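Local atomic coordinates of phenol hydroxylase component phN (Pseudomonas stutzeri, PDB entry 3U52), a protein that probably serves as the diiron oxygenase subunit of a multicomponent phenol hydroxylase, adding oxygen to phenolic rings. Residues V255-W267 and Y313-N325. Residues are numbered along the deposited sequence; the frame is centred on the assembly and turned at random.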
ATOM      1  N   VAL A 255       5.883  20.717  42.943  1.00 22.96           N
ATOM      2  CA  VAL A 255       4.801  21.479  42.296  1.00 22.71           C
ATOM      3  C   VAL A 255       5.311  22.814  41.774  1.00 22.56           C
ATOM      4  O   VAL A 255       5.035  23.151  40.600  1.00 21.59           O
ATOM      5  CB  VAL A 255       3.489  21.618  43.204  1.00 24.25           C
ATOM      6  CG1 VAL A 255       2.526  22.658  42.624  1.00 23.98           C
ATOM      7  CG2 VAL A 255       2.802  20.275  43.351  1.00 23.08           C
ATOM      8  N   PRO A 256       6.041  23.601  42.621  1.00 22.28           N
ATOM      9  CA  PRO A 256       6.528  24.877  42.060  1.00 21.75           C
ATOM     10  C   PRO A 256       7.588  24.725  40.948  1.00 20.86           C
ATOM     11  O   PRO A 256       7.670  25.580  40.066  1.00 19.84           O
ATOM     12  CB  PRO A 256       7.129  25.590  43.273  1.00 22.75           C
ATOM     13  CG  PRO A 256       7.468  24.461  44.215  1.00 23.63           C
ATOM     14  CD  PRO A 256       6.368  23.478  44.061  1.00 22.64           C
ATOM     15  N   ILE A 257       8.384  23.656  40.986  1.00 19.16           N
ATOM     16  CA  ILE A 257       9.372  23.423  39.920  1.00 18.82           C
ATOM     17  C   ILE A 257       8.639  23.168  38.586  1.00 19.24           C
ATOM     18  O   ILE A 257       9.017  23.718  37.549  1.00 19.16           O
ATOM     19  CB  ILE A 257      10.279  22.198  40.245  1.00 18.12           C
ATOM     20  CG1 ILE A 257      11.006  22.417  41.606  1.00 16.83           C
ATOM     21  CG2 ILE A 257      11.250  21.942  39.052  1.00 19.47           C
ATOM     22  CD1 ILE A 257      11.767  21.175  42.107  1.00 14.72           C
ATOM     23  N   VAL A 258       7.617  22.304  38.641  1.00 19.36           N
ATOM     24  CA  VAL A 258       6.816  21.972  37.468  1.00 20.27           C
ATOM     25  C   VAL A 258       6.100  23.203  36.991  1.00 19.12           C
ATOM     26  O   VAL A 258       5.969  23.408  35.800  1.00 18.88           O
ATOM     27  CB  VAL A 258       5.774  20.835  37.747  1.00 20.90           C
ATOM     28  CG1 VAL A 258       4.813  20.690  36.593  1.00 19.18           C
ATOM     29  CG2 VAL A 258       6.481  19.493  37.966  1.00 21.39           C
ATOM     30  N   GLN A 259       5.632  24.045  37.913  1.00 18.90           N
ATOM     31  CA  GLN A 259       4.949  25.287  37.494  1.00 18.59           C
ATOM     32  C   GLN A 259       5.857  26.182  36.643  1.00 19.02           C
ATOM     33  O   GLN A 259       5.438  26.740  35.597  1.00 19.81           O
ATOM     34  CB  GLN A 259       4.423  26.102  38.714  1.00 18.70           C
ATOM     35  CG  GLN A 259       3.652  27.352  38.219  1.00 20.33           C
ATOM     36  CD  GLN A 259       2.335  26.966  37.573  1.00 21.30           C
ATOM     37  OE1 GLN A 259       2.093  27.189  36.369  1.00 25.29           O
ATOM     38  NE2 GLN A 259       1.480  26.388  38.354  1.00 17.02           N
ATOM     39  N   ARG A 260       7.089  26.353  37.096  1.00 18.03           N
ATOM     40  CA  ARG A 260       8.051  27.141  36.342  1.00 19.43           C
ATOM     41  C   ARG A 260       8.334  26.530  34.961  1.00 18.53           C
ATOM     42  O   ARG A 260       8.497  27.273  33.987  1.00 18.37           O
ATOM     43  CB  ARG A 260       9.386  27.265  37.090  1.00 20.10           C
ATOM     44  CG  ARG A 260       9.372  28.281  38.244  1.00 26.18           C
ATOM     45  CD  ARG A 260      10.739  28.255  39.002  1.00 31.74           C
ATOM     46  NE  ARG A 260      10.455  28.188  40.443  1.00 39.66           N
ATOM     47  CZ  ARG A 260      10.947  27.305  41.300  1.00 40.46           C
ATOM     48  NH1 ARG A 260      11.843  26.398  40.930  1.00 39.38           N
ATOM     49  NH2 ARG A 260      10.554  27.376  42.558  1.00 42.77           N
ATOM     50  N   TRP A 261       8.474  25.204  34.891  1.00 17.70           N
ATOM     51  CA  TRP A 261       8.662  24.544  33.570  1.00 17.66           C
ATOM     52  C   TRP A 261       7.463  24.719  32.667  1.00 17.90           C
ATOM     53  O   TRP A 261       7.632  24.874  31.479  1.00 18.70           O
ATOM     54  CB  TRP A 261       8.974  23.044  33.669  1.00 17.89           C
ATOM     55  CG  TRP A 261      10.307  22.767  34.306  1.00 16.76           C
ATOM     56  CD1 TRP A 261      11.395  23.592  34.330  1.00 19.73           C
ATOM     57  CD2 TRP A 261      10.696  21.558  34.948  1.00 17.97           C
ATOM     58  NE1 TRP A 261      12.437  22.978  34.993  1.00 20.50           N
ATOM     59  CE2 TRP A 261      12.038  21.725  35.375  1.00 21.11           C
ATOM     60  CE3 TRP A 261      10.038  20.342  35.201  1.00 17.52           C
ATOM     61  CZ2 TRP A 261      12.760  20.703  36.041  1.00 21.01           C
ATOM     62  CZ3 TRP A 261      10.751  19.333  35.882  1.00 21.22           C
ATOM     63  CH2 TRP A 261      12.086  19.538  36.298  1.00 20.17           C
ATOM     64  N   ILE A 262       6.254  24.649  33.221  1.00 18.17           N
ATOM     65  CA  ILE A 262       5.044  24.868  32.409  1.00 18.07           C
ATOM     66  C   ILE A 262       5.099  26.323  31.863  1.00 17.97           C
ATOM     67  O   ILE A 262       4.879  26.561  30.684  1.00 17.40           O
ATOM     68  CB  ILE A 262       3.767  24.587  33.229  1.00 18.82           C
ATOM     69  CG1 ILE A 262       3.540  23.065  33.430  1.00 21.16           C
ATOM     70  CG2 ILE A 262       2.543  25.243  32.632  1.00 20.73           C
ATOM     71  CD1 ILE A 262       2.410  22.729  34.412  1.00 23.61           C
ATOM     72  N   ASP A 263       5.384  27.292  32.716  1.00 17.14           N
ATOM     73  CA  ASP A 263       5.469  28.688  32.258  1.00 18.02           C
ATOM     74  C   ASP A 263       6.530  28.871  31.160  1.00 17.92           C
ATOM     75  O   ASP A 263       6.248  29.515  30.134  1.00 18.82           O
ATOM     76  CB  ASP A 263       5.823  29.592  33.431  1.00 18.43           C
ATOM     77  CG  ASP A 263       4.696  29.731  34.468  1.00 20.25           C
ATOM     78  OD1 ASP A 263       5.023  30.177  35.603  1.00 22.42           O
ATOM     79  OD2 ASP A 263       3.506  29.408  34.213  1.00 22.62           O
ATOM     80  N   LYS A 264       7.733  28.311  31.368  1.00 16.46           N
ATOM     81  CA  LYS A 264       8.842  28.379  30.347  1.00 15.85           C
ATOM     82  C   LYS A 264       8.477  27.690  28.995  1.00 15.82           C
ATOM     83  O   LYS A 264       8.615  28.278  27.902  1.00 14.37           O
ATOM     84  CB  LYS A 264      10.100  27.721  30.901  1.00 16.45           C
ATOM     85  CG  LYS A 264      11.265  27.648  29.902  1.00 13.54           C
ATOM     86  CD  LYS A 264      12.465  26.919  30.511  1.00 15.21           C
ATOM     87  CE  LYS A 264      13.374  26.558  29.360  1.00 11.98           C
ATOM     88  NZ  LYS A 264      14.627  25.898  29.926  1.00 14.07           N
ATOM     89  N   TRP A 265       7.952  26.472  29.069  1.00 15.17           N
ATOM     90  CA  TRP A 265       7.783  25.690  27.864  1.00 16.02           C
ATOM     91  C   TRP A 265       6.487  26.040  27.172  1.00 16.33           C
ATOM     92  O   TRP A 265       6.389  25.902  25.978  1.00 16.24           O
ATOM     93  CB  TRP A 265       7.887  24.175  28.193  1.00 16.07           C
ATOM     94  CG  TRP A 265       9.371  23.897  28.422  1.00 15.86           C
ATOM     95  CD1 TRP A 265       9.985  23.696  29.613  1.00 17.02           C
ATOM     96  CD2 TRP A 265      10.420  23.915  27.420  1.00 14.04           C
ATOM     97  NE1 TRP A 265      11.354  23.571  29.429  1.00 14.09           N
ATOM     98  CE2 TRP A 265      11.629  23.662  28.084  1.00 15.23           C
ATOM     99  CE3 TRP A 265      10.428  24.051  26.019  1.00 13.85           C
ATOM    100  CZ2 TRP A 265      12.882  23.572  27.398  1.00 15.24           C
ATOM    101  CZ3 TRP A 265      11.679  23.980  25.323  1.00 15.95           C
ATOM    102  CH2 TRP A 265      12.872  23.742  26.028  1.00 15.41           C
ATOM    103  N   PHE A 266       5.478  26.468  27.928  1.00 16.15           N
ATOM    104  CA  PHE A 266       4.340  27.120  27.269  1.00 17.10           C
ATOM    105  C   PHE A 266       4.858  28.221  26.377  1.00 17.28           C
ATOM    106  O   PHE A 266       4.462  28.297  25.189  1.00 18.50           O
ATOM    107  CB  PHE A 266       3.312  27.750  28.242  1.00 17.08           C
ATOM    108  CG  PHE A 266       2.293  28.594  27.527  1.00 14.92           C
ATOM    109  CD1 PHE A 266       2.356  29.992  27.585  1.00 17.27           C
ATOM    110  CD2 PHE A 266       1.318  27.969  26.715  1.00 19.23           C
ATOM    111  CE1 PHE A 266       1.450  30.774  26.874  1.00 17.31           C
ATOM    112  CE2 PHE A 266       0.364  28.771  26.019  1.00 20.02           C
ATOM    113  CZ  PHE A 266       0.474  30.166  26.076  1.00 16.92           C
ATOM    114  N   TRP A 267       5.707  29.086  26.930  1.00 15.73           N
ATOM    115  CA  TRP A 267       6.087  30.305  26.232  1.00 16.16           C
ATOM    116  C   TRP A 267       7.048  30.011  25.060  1.00 16.05           C
ATOM    117  O   TRP A 267       6.847  30.483  23.955  1.00 15.78           O
ATOM    118  CB  TRP A 267       6.591  31.408  27.178  1.00 15.39           C
ATOM    119  CG  TRP A 267       6.781  32.673  26.372  1.00 13.83           C
ATOM    120  CD1 TRP A 267       7.946  33.162  25.873  1.00 13.65           C
ATOM    121  CD2 TRP A 267       5.758  33.601  25.980  1.00 15.09           C
ATOM    122  NE1 TRP A 267       7.707  34.308  25.173  1.00 17.55           N
ATOM    123  CE2 TRP A 267       6.371  34.596  25.211  1.00 15.27           C
ATOM    124  CE3 TRP A 267       4.373  33.660  26.183  1.00 16.79           C
ATOM    125  CZ2 TRP A 267       5.649  35.684  24.643  1.00 14.87           C
ATOM    126  CZ3 TRP A 267       3.653  34.739  25.629  1.00 16.75           C
ATOM    127  CH2 TRP A 267       4.290  35.729  24.877  1.00 15.79           C
ATOM    128  N   TYR A 313      -3.800  19.878  41.940  1.00 31.21           N
ATOM    129  CA  TYR A 313      -2.389  19.739  42.377  1.00 30.08           C
ATOM    130  C   TYR A 313      -1.794  21.053  42.822  1.00 29.54           C
ATOM    131  O   TYR A 313      -0.659  21.077  43.280  1.00 29.92           O
ATOM    132  CB  TYR A 313      -1.515  19.181  41.258  1.00 29.51           C
ATOM    133  CG  TYR A 313      -1.970  17.861  40.711  1.00 29.29           C
ATOM    134  CD1 TYR A 313      -2.459  17.751  39.409  1.00 30.03           C
ATOM    135  CD2 TYR A 313      -1.936  16.722  41.506  1.00 32.59           C
ATOM    136  CE1 TYR A 313      -2.885  16.543  38.905  1.00 28.63           C
ATOM    137  CE2 TYR A 313      -2.362  15.492  41.017  1.00 33.05           C
ATOM    138  CZ  TYR A 313      -2.826  15.410  39.713  1.00 31.76           C
ATOM    139  OH  TYR A 313      -3.231  14.172  39.266  1.00 31.19           O
ATOM    140  N   GLY A 314      -2.539  22.147  42.709  1.00 29.05           N
ATOM    141  CA  GLY A 314      -1.959  23.458  43.005  1.00 27.86           C
ATOM    142  C   GLY A 314      -1.328  24.134  41.781  1.00 26.79           C
ATOM    143  O   GLY A 314      -0.579  25.103  41.929  1.00 26.41           O
ATOM    144  N   ILE A 315      -1.637  23.651  40.577  1.00 25.10           N
ATOM    145  CA  ILE A 315      -1.034  24.208  39.337  1.00 24.93           C
ATOM    146  C   ILE A 315      -1.940  25.325  38.768  1.00 25.00           C
ATOM    147  O   ILE A 315      -3.151  25.193  38.782  1.00 26.58           O
ATOM    148  CB  ILE A 315      -0.791  23.072  38.271  1.00 24.38           C
ATOM    149  CG1 ILE A 315       0.349  22.140  38.696  1.00 25.46           C
ATOM    150  CG2 ILE A 315      -0.628  23.614  36.820  1.00 24.15           C
ATOM    151  CD1 ILE A 315       1.737  22.773  38.768  1.00 22.48           C
ATOM    152  N   ARG A 316      -1.383  26.444  38.335  1.00 25.07           N
ATOM    153  CA  ARG A 316      -2.212  27.484  37.667  1.00 25.29           C
ATOM    154  C   ARG A 316      -1.888  27.486  36.159  1.00 25.04           C
ATOM    155  O   ARG A 316      -0.888  26.899  35.746  1.00 24.53           O
ATOM    156  CB  ARG A 316      -1.970  28.872  38.271  1.00 25.77           C
ATOM    157  CG  ARG A 316      -0.492  29.242  38.280  1.00 26.95           C
ATOM    158  CD  ARG A 316      -0.164  30.719  38.311  1.00 28.21           C
ATOM    159  NE  ARG A 316       1.288  30.903  38.391  1.00 27.23           N
ATOM    160  CZ  ARG A 316       2.113  30.818  37.342  1.00 28.41           C
ATOM    161  NH1 ARG A 316       1.629  30.577  36.126  1.00 24.02           N
ATOM    162  NH2 ARG A 316       3.418  30.973  37.500  1.00 26.01           N
ATOM    163  N   PRO A 317      -2.751  28.127  35.334  1.00 25.53           N
ATOM    164  CA  PRO A 317      -2.447  28.161  33.886  1.00 24.66           C
ATOM    165  C   PRO A 317      -1.123  28.892  33.624  1.00 23.49           C
ATOM    166  O   PRO A 317      -0.654  29.723  34.478  1.00 23.56           O
ATOM    167  CB  PRO A 317      -3.657  28.900  33.268  1.00 24.16           C
ATOM    168  CG  PRO A 317      -4.700  28.986  34.356  1.00 25.64           C
ATOM    169  CD  PRO A 317      -4.026  28.821  35.683  1.00 24.83           C
ATOM    170  N   PRO A 318      -0.489  28.629  32.456  1.00 22.80           N
ATOM    171  CA  PRO A 318       0.815  29.283  32.205  1.00 22.17           C
ATOM    172  C   PRO A 318       0.796  30.820  32.243  1.00 22.24           C
ATOM    173  O   PRO A 318      -0.164  31.475  31.803  1.00 22.37           O
ATOM    174  CB  PRO A 318       1.217  28.790  30.786  1.00 22.17           C
ATOM    175  CG  PRO A 318       0.355  27.621  30.542  1.00 22.35           C
ATOM    176  CD  PRO A 318      -0.902  27.759  31.327  1.00 22.82           C
ATOM    177  N   LYS A 319       1.867  31.373  32.787  1.00 22.55           N
ATOM    178  CA  LYS A 319       2.097  32.828  32.815  1.00 23.99           C
ATOM    179  C   LYS A 319       2.102  33.392  31.381  1.00 23.05           C
ATOM    180  O   LYS A 319       2.642  32.765  30.458  1.00 22.82           O
ATOM    181  CB  LYS A 319       3.451  33.032  33.519  1.00 24.00           C
ATOM    182  CG  LYS A 319       3.825  34.418  33.887  1.00 28.72           C
ATOM    183  CD  LYS A 319       5.005  34.384  34.844  1.00 30.89           C
ATOM    184  CE  LYS A 319       6.213  33.784  34.174  1.00 33.92           C
ATOM    185  NZ  LYS A 319       7.455  34.014  34.956  1.00 33.84           N
ATOM    186  N   TYR A 320       1.490  34.567  31.187  1.00 21.86           N
ATOM    187  CA  TYR A 320       1.333  35.193  29.860  1.00 22.25           C
ATOM    188  C   TYR A 320       0.438  34.429  28.869  1.00 21.43           C
ATOM    189  O   TYR A 320       0.454  34.774  27.706  1.00 22.33           O
ATOM    190  CB  TYR A 320       2.678  35.568  29.150  1.00 21.18           C
ATOM    191  CG  TYR A 320       3.630  36.305  30.062  1.00 21.89           C
ATOM    192  CD1 TYR A 320       4.826  35.724  30.469  1.00 19.12           C
ATOM    193  CD2 TYR A 320       3.301  37.557  30.566  1.00 22.90           C
ATOM    194  CE1 TYR A 320       5.658  36.378  31.371  1.00 19.65           C
ATOM    195  CE2 TYR A 320       4.137  38.220  31.434  1.00 21.32           C
ATOM    196  CZ  TYR A 320       5.295  37.636  31.839  1.00 21.48           C
ATOM    197  OH  TYR A 320       6.110  38.341  32.710  1.00 23.47           O
ATOM    198  N   GLN A 321      -0.357  33.447  29.294  1.00 21.04           N
ATOM    199  CA  GLN A 321      -1.217  32.802  28.298  1.00 21.00           C
ATOM    200  C   GLN A 321      -2.179  33.846  27.715  1.00 21.46           C
ATOM    201  O   GLN A 321      -2.505  33.748  26.552  1.00 20.38           O
ATOM    202  CB  GLN A 321      -1.966  31.563  28.833  1.00 22.11           C
ATOM    203  CG  GLN A 321      -3.120  31.894  29.735  1.00 23.51           C
ATOM    204  CD  GLN A 321      -4.056  30.736  29.994  1.00 29.99           C
ATOM    205  OE1 GLN A 321      -3.858  29.609  29.529  1.00 29.44           O
ATOM    206  NE2 GLN A 321      -5.091  31.010  30.765  1.00 30.76           N
ATOM    207  N   ASP A 322      -2.576  34.866  28.503  1.00 22.41           N
ATOM    208  CA  ASP A 322      -3.399  35.996  27.982  1.00 24.47           C
ATOM    209  C   ASP A 322      -2.789  36.787  26.833  1.00 22.81           C
ATOM    210  O   ASP A 322      -3.496  37.258  25.941  1.00 22.01           O
ATOM    211  CB  ASP A 322      -3.803  37.002  29.080  1.00 26.16           C
ATOM    212  CG  ASP A 322      -2.584  37.549  29.928  1.00 34.69           C
ATOM    213  OD1 ASP A 322      -1.816  36.760  30.629  1.00 41.11           O
ATOM    214  OD2 ASP A 322      -2.447  38.813  29.953  1.00 42.34           O
ATOM    215  N   VAL A 323      -1.475  36.977  26.903  1.00 22.20           N
ATOM    216  CA  VAL A 323      -0.739  37.676  25.865  1.00 19.69           C
ATOM    217  C   VAL A 323      -0.818  36.818  24.592  1.00 19.22           C
ATOM    218  O   VAL A 323      -0.989  37.353  23.503  1.00 18.51           O
ATOM    219  CB  VAL A 323       0.735  37.936  26.306  1.00 20.75           C
ATOM    220  CG1 VAL A 323       1.511  38.530  25.199  1.00 19.69           C
ATOM    221  CG2 VAL A 323       0.812  38.856  27.543  1.00 18.69           C
ATOM    222  N   ALA A 324      -0.683  35.490  24.729  1.00 18.85           N
ATOM    223  CA  ALA A 324      -0.693  34.566  23.585  1.00 18.41           C
ATOM    224  C   ALA A 324      -2.115  34.499  22.981  1.00 19.49           C
ATOM    225  O   ALA A 324      -2.293  34.468  21.735  1.00 18.86           O
ATOM    226  CB  ALA A 324      -0.217  33.186  24.034  1.00 18.44           C
ATOM    227  N   ASN A 325      -3.132  34.459  23.848  1.00 19.50           N
ATOM    228  CA  ASN A 325      -4.565  34.464  23.368  1.00 21.60           C
ATOM    229  C   ASN A 325      -4.852  35.691  22.526  1.00 22.50           C
ATOM    230  O   ASN A 325      -5.352  35.576  21.431  1.00 22.90           O
ATOM    231  CB  ASN A 325      -5.573  34.352  24.523  1.00 21.72           C
ATOM    232  CG  ASN A 325      -5.416  33.063  25.278  1.00 23.88           C
ATOM    233  OD1 ASN A 325      -4.715  32.140  24.816  1.00 23.39           O
ATOM    234  ND2 ASN A 325      -6.049  32.972  26.450  1.00 22.04           N
TER
HETATM  235  O   HOH W   1       5.371  31.972  30.278  1.00 20.14           O
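Asp-263 and Arg-316 form a two-pronged, end-on salt bridge, their carboxylate and guanidinium planes only 11° apart. Arg-316 NH2 gives a hydrogen bond to Asp-263 OD1 on its syn lone pair (2.6 Å). Arg-316 NH1 donates to Asp-263 OD2 at 2.9 Å and also to Pro-317 O. Asp-263 OD2 takes a second bond, from Lys-319 N at 2.9 Å, which arrives from above the carboxylate plane. With an alanine at Asp-263, Arg-316 would probably lose its counter-charge and Lys-319 N its acceptor. The Lys-319 ammonium has its own salt bridge, to Asp-438. One water donates to both Asp-263 O and Lys-319 O, the latter at 2.8 Å. These bonds tie a connecting loop along helix 254-283 of the largely helical methane/phenol/alkene hydroxylase fold. The loop leaves helix 291-310 through a Schellman motif with Gly-314 as C-prime, and a type II turn, Pro-318 to Gln-321, leads into helix 321-327. The amide of Gln-259 stacks over one face of the guanidinium. In Phe-266, CG anti to the backbone N (chi1 171°) turns the ring out toward the loop, Phe-266 CG to Pro-318 CB 3.4 Å. Ala-324 CB sits at the edge of the Phe-266 ring, 3.7 Å from CZ. Ile-262 CD1 and Ile-315 CG2 touch tip to tip at 4.0 Å.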